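Local coordinates for protein 23S rRNA-specific endonuclease VapC20 (Mycobacterium tuberculosis H37Rv, PDB 5WZF) that cleaves 23S rRNA in the sarcin-ricin loop as the magnesium-dependent PIN-domain toxin of a type II toxin-antitoxin pair, at residues V46-L54 and I76-V87; R105-S114 and F129-G137. All coordinates share one frame; numbering follows the deposited sequence.

Interaction 1. Residues V46-L54 and I76-V87; sequences VVMTSNHVL and IRLSTVVRVEHV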
ATOM      1  N   VAL B  46       4.714 -22.804   8.736  1.00 37.87           N
ATOM      2  CA  VAL B  46       4.285 -21.479   9.171  1.00 35.10           C
ATOM      3  C   VAL B  46       4.491 -20.431   8.079  1.00 32.37           C
ATOM      4  O   VAL B  46       5.621 -20.065   7.758  1.00 31.01           O
ATOM      5  CB  VAL B  46       5.029 -21.044  10.445  1.00 35.94           C
ATOM      6  CG1 VAL B  46       4.490 -19.715  10.941  1.00 34.76           C
ATOM      7  CG2 VAL B  46       4.889 -22.114  11.521  1.00 39.64           C
ATOM      8  N   VAL B  47       3.386 -19.952   7.515  1.00 30.58           N
ATOM      9  CA  VAL B  47       3.429 -19.014   6.400  1.00 25.48           C
ATOM     10  C   VAL B  47       2.707 -17.711   6.732  1.00 25.30           C
ATOM     11  O   VAL B  47       1.505 -17.699   6.995  1.00 26.49           O
ATOM     12  CB  VAL B  47       2.812 -19.635   5.135  1.00 22.57           C
ATOM     13  CG1 VAL B  47       2.838 -18.649   3.984  1.00 20.02           C
ATOM     14  CG2 VAL B  47       3.560 -20.904   4.765  1.00 28.66           C
ATOM     15  N   MET B  48       3.451 -16.611   6.712  1.00 19.50           N
ATOM     16  CA  MET B  48       2.911 -15.319   7.115  1.00 17.76           C
ATOM     17  C   MET B  48       3.015 -14.291   5.993  1.00 17.25           C
ATOM     18  O   MET B  48       3.917 -14.356   5.165  1.00 15.03           O
ATOM     19  CB  MET B  48       3.642 -14.815   8.359  1.00 22.07           C
ATOM     20  CG  MET B  48       3.026 -13.589   9.006  1.00 28.71           C
ATOM     21  SD  MET B  48       3.908 -13.146  10.513  1.00 43.88           S
ATOM     22  CE  MET B  48       3.815 -14.686  11.424  1.00 29.77           C
ATOM     23  N   THR B  49       2.078 -13.350   5.972  1.00 16.42           N
ATOM     24  CA  THR B  49       2.172 -12.190   5.098  1.00 14.26           C
ATOM     25  C   THR B  49       1.517 -11.019   5.831  1.00 16.66           C
ATOM     26  O   THR B  49       1.238 -11.127   7.024  1.00 20.35           O
ATOM     27  CB  THR B  49       1.518 -12.444   3.719  1.00 15.12           C
ATOM     28  OG1 THR B  49       1.895 -11.402   2.806  1.00 15.30           O
ATOM     29  CG2 THR B  49      -0.005 -12.527   3.821  1.00 16.70           C
ATOM     30  N   SER B  50       1.294  -9.901   5.148  1.00 13.87           N
ATOM     31  CA  SER B  50       0.701  -8.740   5.812  1.00 15.95           C
ATOM     32  C   SER B  50      -0.448  -8.139   5.018  1.00 15.01           C
ATOM     33  O   SER B  50      -0.611  -8.421   3.832  1.00 12.56           O
ATOM     34  CB  SER B  50       1.756  -7.661   6.064  1.00 19.49           C
ATOM     35  OG  SER B  50       2.021  -6.923   4.881  1.00 15.75           O
ATOM     36  N   ASN B  51      -1.236  -7.296   5.679  1.00 14.01           N
ATOM     37  CA  ASN B  51      -2.333  -6.606   5.013  1.00 16.63           C
ATOM     38  C   ASN B  51      -1.809  -5.689   3.911  1.00 17.71           C
ATOM     39  O   ASN B  51      -2.402  -5.602   2.839  1.00 13.73           O
ATOM     40  CB  ASN B  51      -3.174  -5.819   6.025  1.00 18.57           C
ATOM     41  CG  ASN B  51      -2.357  -4.811   6.814  1.00 20.86           C
ATOM     42  OD1 ASN B  51      -1.220  -5.079   7.202  1.00 20.40           O
ATOM     43  ND2 ASN B  51      -2.936  -3.639   7.053  1.00 21.03           N
ATOM     44  N   HIS B  52      -0.681  -5.026   4.162  1.00 15.16           N
ATOM     45  CA  HIS B  52      -0.110  -4.135   3.157  1.00 15.82           C
ATOM     46  C   HIS B  52       0.342  -4.916   1.926  1.00 17.01           C
ATOM     47  O   HIS B  52       0.148  -4.469   0.793  1.00 14.63           O
ATOM     48  CB  HIS B  52       1.061  -3.334   3.737  1.00 16.06           C
ATOM     49  CG  HIS B  52       0.644  -2.264   4.697  1.00 18.71           C
ATOM     50  ND1 HIS B  52       0.034  -1.096   4.293  1.00 22.09           N
ATOM     51  CD2 HIS B  52       0.758  -2.179   6.044  1.00 25.15           C
ATOM     52  CE1 HIS B  52      -0.215  -0.342   5.348  1.00 25.14           C
ATOM     53  NE2 HIS B  52       0.213  -0.977   6.423  1.00 23.35           N
ATOM     54  N   VAL B  53       0.926  -6.090   2.149  1.00 13.82           N
ATOM     55  CA  VAL B  53       1.388  -6.930   1.049  1.00 12.09           C
ATOM     56  C   VAL B  53       0.211  -7.441   0.217  1.00 12.53           C
ATOM     57  O   VAL B  53       0.245  -7.385  -1.014  1.00 14.32           O
ATOM     58  CB  VAL B  53       2.217  -8.128   1.555  1.00 11.04           C
ATOM     59  CG1 VAL B  53       2.309  -9.213   0.485  1.00 14.40           C
ATOM     60  CG2 VAL B  53       3.608  -7.666   1.972  1.00 14.10           C
ATOM     61  N   LEU B  54      -0.829  -7.929   0.889  1.00 11.67           N
ATOM     62  CA  LEU B  54      -1.993  -8.444   0.175  1.00 12.59           C
ATOM     63  C   LEU B  54      -2.629  -7.336  -0.652  1.00 15.32           C
ATOM     64  O   LEU B  54      -3.042  -7.557  -1.788  1.00 15.81           O
ATOM     65  CB  LEU B  54      -3.017  -9.045   1.139  1.00 15.82           C
ATOM     66  CG  LEU B  54      -2.673 -10.422   1.710  1.00 21.79           C
ATOM     67  CD1 LEU B  54      -3.850 -11.003   2.494  1.00 23.27           C
ATOM     68  CD2 LEU B  54      -2.242 -11.369   0.592  1.00 21.41           C
ATOM     69  N   ILE B  76      -6.833 -14.827  -0.087  1.00 21.16           N
ATOM     70  CA  ILE B  76      -5.769 -15.249   0.820  1.00 20.91           C
ATOM     71  C   ILE B  76      -6.062 -14.749   2.236  1.00 21.07           C
ATOM     72  O   ILE B  76      -5.713 -15.393   3.223  1.00 22.90           O
ATOM     73  CB  ILE B  76      -4.388 -14.735   0.353  1.00 24.93           C
ATOM     74  CG1 ILE B  76      -4.054 -15.281  -1.038  1.00 24.52           C
ATOM     75  CG2 ILE B  76      -3.298 -15.117   1.347  1.00 25.76           C
ATOM     76  CD1 ILE B  76      -2.749 -14.751  -1.606  1.00 22.41           C
ATOM     77  N   ARG B  77      -6.735 -13.606   2.330  1.00 19.68           N
ATOM     78  CA  ARG B  77      -7.114 -13.065   3.629  1.00 25.62           C
ATOM     79  C   ARG B  77      -8.096 -13.988   4.359  1.00 23.48           C
ATOM     80  O   ARG B  77      -8.240 -13.901   5.577  1.00 24.05           O
ATOM     81  CB  ARG B  77      -7.722 -11.672   3.474  1.00 22.56           C
ATOM     82  CG  ARG B  77      -9.226 -11.679   3.261  1.00 21.43           C
ATOM     83  CD  ARG B  77      -9.728 -10.317   2.819  1.00 19.04           C
ATOM     84  NE  ARG B  77     -11.188 -10.246   2.797  1.00 22.31           N
ATOM     85  CZ  ARG B  77     -11.945 -10.684   1.796  1.00 20.50           C
ATOM     86  NH1 ARG B  77     -11.383 -11.232   0.727  1.00 18.86           N
ATOM     87  NH2 ARG B  77     -13.265 -10.571   1.861  1.00 21.27           N
ATOM     88  N   LEU B  78      -8.763 -14.869   3.615  1.00 21.83           N
ATOM     89  CA  LEU B  78      -9.718 -15.810   4.199  1.00 23.70           C
ATOM     90  C   LEU B  78      -9.053 -17.119   4.618  1.00 25.83           C
ATOM     91  O   LEU B  78      -9.690 -17.976   5.233  1.00 28.00           O
ATOM     92  CB  LEU B  78     -10.849 -16.120   3.211  1.00 26.22           C
ATOM     93  CG  LEU B  78     -11.587 -14.945   2.566  1.00 22.83           C
ATOM     94  CD1 LEU B  78     -12.618 -15.449   1.575  1.00 25.97           C
ATOM     95  CD2 LEU B  78     -12.249 -14.086   3.623  1.00 23.79           C
ATOM     96  N   SER B  79      -7.776 -17.274   4.282  1.00 33.58           N
ATOM     97  CA  SER B  79      -7.068 -18.529   4.523  1.00 32.34           C
ATOM     98  C   SER B  79      -6.964 -18.876   6.004  1.00 31.08           C
ATOM     99  O   SER B  79      -6.771 -18.002   6.847  1.00 26.47           O
ATOM    100  CB  SER B  79      -5.666 -18.477   3.914  1.00 27.37           C
ATOM    101  OG  SER B  79      -4.977 -19.701   4.117  1.00 29.08           O
ATOM    102  N   THR B  80      -7.106 -20.162   6.307  1.00 33.34           N
ATOM    103  CA  THR B  80      -6.886 -20.667   7.656  1.00 34.63           C
ATOM    104  C   THR B  80      -5.450 -21.163   7.785  1.00 34.18           C
ATOM    105  O   THR B  80      -5.009 -21.560   8.863  1.00 38.93           O
ATOM    106  CB  THR B  80      -7.852 -21.812   8.004  1.00 36.59           C
ATOM    107  OG1 THR B  80      -7.686 -22.873   7.055  1.00 37.28           O
ATOM    108  CG2 THR B  80      -9.300 -21.331   7.977  1.00 38.05           C
ATOM    109  N   VAL B  81      -4.729 -21.132   6.669  1.00 28.59           N
ATOM    110  CA  VAL B  81      -3.372 -21.665   6.602  1.00 27.91           C
ATOM    111  C   VAL B  81      -2.326 -20.551   6.585  1.00 32.87           C
ATOM    112  O   VAL B  81      -1.310 -20.622   7.279  1.00 38.71           O
ATOM    113  CB  VAL B  81      -3.197 -22.556   5.356  1.00 38.00           C
ATOM    114  CG1 VAL B  81      -1.738 -22.888   5.133  1.00 43.34           C
ATOM    115  CG2 VAL B  81      -4.016 -23.824   5.503  1.00 38.95           C
ATOM    116  N   VAL B  82      -2.582 -19.517   5.794  1.00 25.06           N
ATOM    117  CA  VAL B  82      -1.685 -18.371   5.740  1.00 23.25           C
ATOM    118  C   VAL B  82      -2.059 -17.362   6.819  1.00 27.40           C
ATOM    119  O   VAL B  82      -3.209 -16.937   6.908  1.00 29.56           O
ATOM    120  CB  VAL B  82      -1.720 -17.690   4.361  1.00 19.81           C
ATOM    121  CG1 VAL B  82      -0.843 -16.444   4.363  1.00 24.90           C
ATOM    122  CG2 VAL B  82      -1.281 -18.664   3.277  1.00 20.12           C
ATOM    123  N   ARG B  83      -1.084 -16.995   7.645  1.00 28.40           N
ATOM    124  CA  ARG B  83      -1.295 -15.999   8.686  1.00 28.85           C
ATOM    125  C   ARG B  83      -1.146 -14.600   8.105  1.00 27.09           C
ATOM    126  O   ARG B  83      -0.096 -14.252   7.567  1.00 24.23           O
ATOM    127  CB  ARG B  83      -0.310 -16.206   9.835  1.00 33.58           C
ATOM    128  CG  ARG B  83      -0.209 -17.648  10.304  1.00 40.51           C
ATOM    129  CD  ARG B  83       0.630 -17.767  11.564  1.00 48.40           C
ATOM    130  NE  ARG B  83       0.836 -19.161  11.949  1.00 57.97           N
ATOM    131  CZ  ARG B  83       1.370 -19.548  13.102  1.00 65.57           C
ATOM    132  NH1 ARG B  83       1.519 -20.839  13.365  1.00 69.19           N
ATOM    133  NH2 ARG B  83       1.751 -18.644  13.996  1.00 67.82           N
ATOM    134  N   VAL B  84      -2.201 -13.801   8.207  1.00 26.79           N
ATOM    135  CA  VAL B  84      -2.170 -12.455   7.657  1.00 25.65           C
ATOM    136  C   VAL B  84      -2.085 -11.425   8.778  1.00 27.27           C
ATOM    137  O   VAL B  84      -3.057 -11.176   9.492  1.00 30.17           O
ATOM    138  CB  VAL B  84      -3.401 -12.168   6.786  1.00 24.79           C
ATOM    139  CG1 VAL B  84      -3.301 -10.777   6.183  1.00 24.97           C
ATOM    140  CG2 VAL B  84      -3.535 -13.222   5.696  1.00 26.35           C
ATOM    141  N   GLU B  85      -0.904 -10.837   8.930  1.00 18.91           N
ATOM    142  CA  GLU B  85      -0.657  -9.861   9.983  1.00 20.23           C
ATOM    143  C   GLU B  85      -1.163  -8.477   9.591  1.00 18.66           C
ATOM    144  O   GLU B  85      -0.763  -7.939   8.559  1.00 17.73           O
ATOM    145  CB  GLU B  85       0.841  -9.801  10.298  1.00 27.85           C
ATOM    146  CG  GLU B  85       1.242  -8.719  11.289  1.00 37.09           C
ATOM    147  CD  GLU B  85       0.996  -9.121  12.731  1.00 42.51           C
ATOM    148  OE1 GLU B  85       0.644 -10.297  12.970  1.00 43.47           O
ATOM    149  OE2 GLU B  85       1.163  -8.264  13.626  1.00 43.43           O
ATOM    150  N   HIS B  86      -2.053  -7.910  10.403  1.00 20.51           N
ATOM    151  CA  HIS B  86      -2.436  -6.509  10.245  1.00 20.50           C
ATOM    152  C   HIS B  86      -1.405  -5.635  10.948  1.00 16.95           C
ATOM    153  O   HIS B  86      -1.298  -5.652  12.176  1.00 19.64           O
ATOM    154  CB  HIS B  86      -3.834  -6.238  10.812  1.00 20.71           C
ATOM    155  CG  HIS B  86      -4.221  -4.791  10.789  1.00 23.39           C
ATOM    156  ND1 HIS B  86      -4.900  -4.217   9.736  1.00 23.14           N
ATOM    157  CD2 HIS B  86      -3.997  -3.795  11.679  1.00 23.23           C
ATOM    158  CE1 HIS B  86      -5.089  -2.932   9.985  1.00 20.79           C
ATOM    159  NE2 HIS B  86      -4.552  -2.653  11.158  1.00 21.05           N
ATOM    160  N   VAL B  87      -0.635  -4.887  10.170  1.00 13.82           N
ATOM    161  CA  VAL B  87       0.423  -4.055  10.735  1.00 15.74           C
ATOM    162  C   VAL B  87      -0.172  -2.992  11.655  1.00 16.84           C
ATOM    163  O   VAL B  87      -0.985  -2.175  11.230  1.00 20.04           O
ATOM    164  CB  VAL B  87       1.258  -3.383   9.635  1.00 18.39           C
ATOM    165  CG1 VAL B  87       2.400  -2.594  10.255  1.00 17.85           C
ATOM    166  CG2 VAL B  87       1.796  -4.432   8.667  1.00 17.01           C
TER
HETATM  167  O   HOH W   1       0.930 -21.177   8.131  1.00 28.29           O
HETATM  168  O   HOH W   2      -1.907  -1.682   8.756  1.00 18.57           O
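Val47 O takes the N-H of Arg83 at 2.8 Å, the first rung of a parallel ladder between strands 46-50 and 82-85. Arg83 O then accepts from Thr49 N at 2.8 Å, Thr49 O from Glu85 N, and Glu85 O from Asn51 N, so the last rung is given by the first turn of the helix that follows. Val47 N is satisfied differently, giving its proton to water 1. Beyond the strand ends the Asn51 side chain carries on the ladder. With CG between its backbone N and carbonyl carbon (chi1 57°), OD1 receives Val87 N at 3.0 Å from above the amide plane, while ND2 gives to water 2, which also lies 2.7 Å from Val87 O, and to an acidic side chain of a neighbouring protein chain. Ser50 OG caps the helix by accepting Val53 N at 3.1 Å. Thr49 OG1 bonds to Val17 O and Trp22 NE1, leaving its CG2 to pack on Val82 and Val84. On that same face Leu54 CD1 meets Val84 CG1 tip to tip at 3.7 Å. Val46 CG1 lies over the centre of the Arg83 guanidinium, and Glu85 OE2 pairs with Lys120. Strand 82-85 lies at one edge of the chain's parallel sheet; strand 46-50 separates it from strand 14-17, with helix 109-121 against the Met48 face and helix 19-25 reaching Leu54 and Ile76.

Interaction 2. Residues R105-S114 and F129-G137; sequences REYSFVDATS and FDGDFSAAG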
ATOM      1  N   ARG B 105      19.459   3.242   0.111  1.00 29.87           N
ATOM      2  CA  ARG B 105      18.834   2.466  -0.956  1.00 31.31           C
ATOM      3  C   ARG B 105      17.345   2.792  -1.034  1.00 27.09           C
ATOM      4  O   ARG B 105      16.725   3.100  -0.019  1.00 27.18           O
ATOM      5  CB  ARG B 105      19.046   0.968  -0.719  1.00 34.01           C
ATOM      6  CG  ARG B 105      18.448   0.048  -1.774  1.00 39.40           C
ATOM      7  CD  ARG B 105      18.571  -1.407  -1.342  1.00 41.80           C
ATOM      8  NE  ARG B 105      17.756  -2.306  -2.156  1.00 41.25           N
ATOM      9  CZ  ARG B 105      18.238  -3.110  -3.099  1.00 44.37           C
ATOM     10  NH1 ARG B 105      19.540  -3.141  -3.354  1.00 46.60           N
ATOM     11  NH2 ARG B 105      17.416  -3.891  -3.784  1.00 48.05           N
ATOM     12  N   GLU B 106      16.775   2.735  -2.233  1.00 27.89           N
ATOM     13  CA  GLU B 106      15.347   2.994  -2.399  1.00 27.04           C
ATOM     14  C   GLU B 106      14.510   1.860  -1.820  1.00 24.71           C
ATOM     15  O   GLU B 106      14.534   0.741  -2.331  1.00 28.35           O
ATOM     16  CB  GLU B 106      14.995   3.193  -3.876  1.00 31.33           C
ATOM     17  CG  GLU B 106      13.511   3.456  -4.109  1.00 33.00           C
ATOM     18  CD  GLU B 106      13.143   3.571  -5.580  1.00 39.42           C
ATOM     19  OE1 GLU B 106      14.049   3.775  -6.416  1.00 36.28           O
ATOM     20  OE2 GLU B 106      11.940   3.459  -5.898  1.00 45.98           O
ATOM     21  N   TYR B 107      13.775   2.152  -0.751  1.00 20.35           N
ATOM     22  CA  TYR B 107      12.855   1.181  -0.158  1.00 18.53           C
ATOM     23  C   TYR B 107      11.423   1.702  -0.202  1.00 20.81           C
ATOM     24  O   TYR B 107      11.185   2.888   0.029  1.00 17.73           O
ATOM     25  CB  TYR B 107      13.240   0.867   1.289  1.00 17.46           C
ATOM     26  CG  TYR B 107      14.498   0.045   1.444  1.00 18.84           C
ATOM     27  CD1 TYR B 107      14.504  -1.310   1.137  1.00 19.98           C
ATOM     28  CD2 TYR B 107      15.671   0.614   1.920  1.00 21.20           C
ATOM     29  CE1 TYR B 107      15.651  -2.072   1.282  1.00 22.16           C
ATOM     30  CE2 TYR B 107      16.822  -0.137   2.070  1.00 21.79           C
ATOM     31  CZ  TYR B 107      16.807  -1.479   1.752  1.00 23.22           C
ATOM     32  OH  TYR B 107      17.952  -2.231   1.902  1.00 25.68           O
ATOM     33  N   SER B 108      10.478   0.812  -0.493  1.00 17.02           N
ATOM     34  CA  SER B 108       9.064   1.166  -0.488  1.00 16.73           C
ATOM     35  C   SER B 108       8.510   1.111   0.925  1.00 16.32           C
ATOM     36  O   SER B 108       9.091   0.473   1.800  1.00 15.11           O
ATOM     37  CB  SER B 108       8.260   0.225  -1.388  1.00 22.17           C
ATOM     38  OG  SER B 108       8.073  -1.032  -0.758  1.00 22.10           O
ATOM     39  N   PHE B 109       7.382   1.780   1.143  1.00 17.46           N
ATOM     40  CA  PHE B 109       6.692   1.707   2.426  1.00 15.15           C
ATOM     41  C   PHE B 109       6.280   0.277   2.778  1.00 13.58           C
ATOM     42  O   PHE B 109       6.437  -0.153   3.919  1.00 15.86           O
ATOM     43  CB  PHE B 109       5.460   2.603   2.420  1.00 20.83           C
ATOM     44  CG  PHE B 109       4.602   2.455   3.644  1.00 20.94           C
ATOM     45  CD1 PHE B 109       4.967   3.051   4.838  1.00 18.72           C
ATOM     46  CD2 PHE B 109       3.431   1.715   3.598  1.00 19.24           C
ATOM     47  CE1 PHE B 109       4.180   2.914   5.965  1.00 19.61           C
ATOM     48  CE2 PHE B 109       2.640   1.578   4.721  1.00 19.35           C
ATOM     49  CZ  PHE B 109       3.014   2.180   5.905  1.00 18.01           C
ATOM     50  N   VAL B 110       5.736  -0.451   1.807  1.00 13.79           N
ATOM     51  CA  VAL B 110       5.301  -1.823   2.062  1.00 13.52           C
ATOM     52  C   VAL B 110       6.482  -2.695   2.492  1.00 15.95           C
ATOM     53  O   VAL B 110       6.367  -3.505   3.415  1.00 17.40           O
ATOM     54  CB  VAL B 110       4.607  -2.436   0.824  1.00 15.48           C
ATOM     55  CG1 VAL B 110       4.372  -3.921   1.019  1.00 16.27           C
ATOM     56  CG2 VAL B 110       3.287  -1.726   0.559  1.00 17.44           C
ATOM     57  N   ASP B 111       7.625  -2.514   1.838  1.00 14.57           N
ATOM     58  CA  ASP B 111       8.826  -3.249   2.227  1.00 17.36           C
ATOM     59  C   ASP B 111       9.227  -2.925   3.663  1.00 15.81           C
ATOM     60  O   ASP B 111       9.545  -3.823   4.442  1.00 15.37           O
ATOM     61  CB  ASP B 111       9.983  -2.948   1.274  1.00 19.17           C
ATOM     62  CG  ASP B 111       9.848  -3.671  -0.058  1.00 25.19           C
ATOM     63  OD1 ASP B 111       8.944  -4.523  -0.193  1.00 27.62           O
ATOM     64  OD2 ASP B 111      10.661  -3.396  -0.963  1.00 31.05           O
ATOM     65  N   ALA B 112       9.198  -1.645   4.020  1.00 14.29           N
ATOM     66  CA  ALA B 112       9.574  -1.237   5.367  1.00 13.72           C
ATOM     67  C   ALA B 112       8.667  -1.881   6.415  1.00 14.90           C
ATOM     68  O   ALA B 112       9.134  -2.285   7.480  1.00 16.32           O
ATOM     69  CB  ALA B 112       9.538   0.272   5.496  1.00 14.58           C
ATOM     70  N   THR B 113       7.376  -1.983   6.118  1.00 13.87           N
ATOM     71  CA  THR B 113       6.456  -2.602   7.067  1.00 12.10           C
ATOM     72  C   THR B 113       6.682  -4.113   7.102  1.00 11.68           C
ATOM     73  O   THR B 113       6.509  -4.751   8.137  1.00 14.68           O
ATOM     74  CB  THR B 113       4.976  -2.299   6.731  1.00 15.12           C
ATOM     75  OG1 THR B 113       4.653  -2.804   5.430  1.00 16.04           O
ATOM     76  CG2 THR B 113       4.707  -0.798   6.781  1.00 13.17           C
ATOM     77  N   SER B 114       7.080  -4.679   5.967  1.00 10.61           N
ATOM     78  CA  SER B 114       7.364  -6.107   5.902  1.00 12.92           C
ATOM     79  C   SER B 114       8.574  -6.433   6.764  1.00 13.27           C
ATOM     80  O   SER B 114       8.559  -7.397   7.527  1.00 11.89           O
ATOM     81  CB  SER B 114       7.597  -6.549   4.459  1.00 13.49           C
ATOM     82  OG  SER B 114       6.387  -6.484   3.725  1.00 11.78           O
ATOM     83  N   PHE B 129      11.325 -12.014  -4.416  1.00 20.47           N
ATOM     84  CA  PHE B 129      12.304 -11.925  -5.481  1.00 22.79           C
ATOM     85  C   PHE B 129      12.817 -10.484  -5.525  1.00 28.85           C
ATOM     86  O   PHE B 129      12.376  -9.648  -4.737  1.00 31.56           O
ATOM     87  CB  PHE B 129      11.685 -12.344  -6.819  1.00 24.67           C
ATOM     88  CG  PHE B 129      11.029 -13.708  -6.795  1.00 25.93           C
ATOM     89  CD1 PHE B 129      11.793 -14.866  -6.731  1.00 25.03           C
ATOM     90  CD2 PHE B 129       9.647 -13.828  -6.861  1.00 28.79           C
ATOM     91  CE1 PHE B 129      11.189 -16.115  -6.716  1.00 26.73           C
ATOM     92  CE2 PHE B 129       9.038 -15.073  -6.848  1.00 30.06           C
ATOM     93  CZ  PHE B 129       9.807 -16.218  -6.777  1.00 28.46           C
ATOM     94  N   ASP B 130      13.769 -10.217  -6.417  1.00 35.55           N
ATOM     95  CA  ASP B 130      14.251  -8.857  -6.715  1.00 40.17           C
ATOM     96  C   ASP B 130      15.145  -8.203  -5.643  1.00 33.70           C
ATOM     97  O   ASP B 130      15.571  -7.059  -5.807  1.00 31.35           O
ATOM     98  CB  ASP B 130      13.062  -7.937  -7.018  1.00 43.04           C
ATOM     99  CG  ASP B 130      12.178  -8.481  -8.125  1.00 46.59           C
ATOM    100  OD1 ASP B 130      12.716  -9.109  -9.064  1.00 49.54           O
ATOM    101  OD2 ASP B 130      10.947  -8.287  -8.058  1.00 46.09           O
ATOM    102  N   GLY B 131      15.425  -8.913  -4.555  1.00 26.35           N
ATOM    103  CA  GLY B 131      16.565  -8.577  -3.715  1.00 25.19           C
ATOM    104  C   GLY B 131      16.480  -7.466  -2.680  1.00 23.86           C
ATOM    105  O   GLY B 131      17.496  -7.137  -2.062  1.00 20.96           O
ATOM    106  N   ASP B 132      15.303  -6.885  -2.470  1.00 18.50           N
ATOM    107  CA  ASP B 132      15.171  -5.824  -1.471  1.00 18.98           C
ATOM    108  C   ASP B 132      15.261  -6.389  -0.057  1.00 19.15           C
ATOM    109  O   ASP B 132      15.846  -5.772   0.829  1.00 19.19           O
ATOM    110  CB  ASP B 132      13.858  -5.061  -1.651  1.00 22.13           C
ATOM    111  CG  ASP B 132      13.815  -4.282  -2.948  1.00 29.50           C
ATOM    112  OD1 ASP B 132      14.853  -3.705  -3.335  1.00 34.13           O
ATOM    113  OD2 ASP B 132      12.744  -4.256  -3.586  1.00 35.37           O
ATOM    114  N   PHE B 133      14.680  -7.566   0.152  1.00 17.19           N
ATOM    115  CA  PHE B 133      14.788  -8.241   1.441  1.00 15.47           C
ATOM    116  C   PHE B 133      16.231  -8.676   1.721  1.00 18.40           C
ATOM    117  O   PHE B 133      16.713  -8.578   2.854  1.00 17.28           O
ATOM    118  CB  PHE B 133      13.840  -9.440   1.489  1.00 13.87           C
ATOM    119  CG  PHE B 133      12.399  -9.060   1.707  1.00 13.81           C
ATOM    120  CD1 PHE B 133      11.638  -8.537   0.673  1.00 16.35           C
ATOM    121  CD2 PHE B 133      11.807  -9.229   2.947  1.00 15.90           C
ATOM    122  CE1 PHE B 133      10.306  -8.181   0.874  1.00 17.12           C
ATOM    123  CE2 PHE B 133      10.481  -8.880   3.158  1.00 14.57           C
ATOM    124  CZ  PHE B 133       9.729  -8.356   2.119  1.00 15.62           C
ATOM    125  N   SER B 134      16.922  -9.153   0.687  1.00 18.16           N
ATOM    126  CA  SER B 134      18.333  -9.514   0.819  1.00 18.61           C
ATOM    127  C   SER B 134      19.173  -8.305   1.216  1.00 23.87           C
ATOM    128  O   SER B 134      20.058  -8.407   2.063  1.00 22.75           O
ATOM    129  CB  SER B 134      18.864 -10.109  -0.486  1.00 21.94           C
ATOM    130  OG  SER B 134      18.099 -11.231  -0.881  1.00 22.74           O
ATOM    131  N   ALA B 135      18.892  -7.160   0.600  1.00 20.61           N
ATOM    132  CA  ALA B 135      19.630  -5.940   0.907  1.00 23.25           C
ATOM    133  C   ALA B 135      19.369  -5.492   2.342  1.00 23.23           C
ATOM    134  O   ALA B 135      20.244  -4.919   2.993  1.00 26.02           O
ATOM    135  CB  ALA B 135      19.268  -4.831  -0.070  1.00 24.31           C
ATOM    136  N   ALA B 136      18.166  -5.766   2.834  1.00 20.77           N
ATOM    137  CA  ALA B 136      17.776  -5.340   4.172  1.00 21.15           C
ATOM    138  C   ALA B 136      18.236  -6.330   5.239  1.00 23.76           C
ATOM    139  O   ALA B 136      18.018  -6.114   6.430  1.00 26.99           O
ATOM    140  CB  ALA B 136      16.268  -5.146   4.251  1.00 19.32           C
ATOM    141  N   GLY B 137      18.877  -7.412   4.814  1.00 21.34           N
ATOM    142  CA  GLY B 137      19.493  -8.331   5.754  1.00 24.59           C
ATOM    143  C   GLY B 137      18.707  -9.598   6.028  1.00 24.35           C
ATOM    144  O   GLY B 137      19.024 -10.336   6.962  1.00 26.37           O
TER
HETATM  145  O   HOH W   3      18.500  -5.877  -6.300  1.00 40.59           O
HETATM  146  O   HOH W   4      14.860  -1.075  -4.660  1.00 39.50           O
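Arg105 reaches Asp132 with a nearly straight salt bridge, NH2 to OD1 at 2.6 Å and 175° at the hydrogen. The acceptor lies in the guanidinium plane, but the two flat groups stand 73° apart, and OD1 is approached on its anti side. An extended side chain, CG trans to the backbone N, carries the guanidinium across helix 132-135, where Ala135 CB sits 3.4 Å above one face, toward the rim. Water 4 also donates to Asp132 OD1, and to Glu106 O. Arg105 CG lies over one face of the Tyr107 ring; the ring turns its edge to Asp132 O, and OH reaches Ala135 CB at 3.5 Å. Asp111, a predicted magnesium ligand of the PIN-domain acidic site, lies in the first turn of helix 109-121, where its N-H gives to the N-cap Ser108 OG. Its OD2 stands 3.5 Å from Asp132 OD2, the carboxylate planes 54° apart, two acceptors that share no hydrogen bond. Deeper in, Phe133 brings CZ to within 3.6 Å of Ser114 CB, with CE1 near Asp111 OD1, while its ring also packs on Asp18, the other predicted magnesium ligand, and meets Phe115 edge-to-face.

How the interactions relate
The two interactions lie on opposite sides of the chain's centre, each partly buried, with centres about 18 Å apart. Interaction 1 is sheet-building: main-chain bonds join two parallel strands, and its Asn51-His86 end faces a neighbouring protein chain. Interaction 2 buries about half as much surface, joins a helix start to a short helix through side chains, and relies on charge, with Asp111 at the predicted metal site. Interaction 1 buries polar side chains such as Thr49 and Asn51 and satisfies them with bonds; interaction 2 has its salt bridge at the partly exposed rim and Phe133 in the buried part. Helix 109-121 connects them: Val53 rests on Val110 and Ser114, and His52 meets Phe109 edge-to-face.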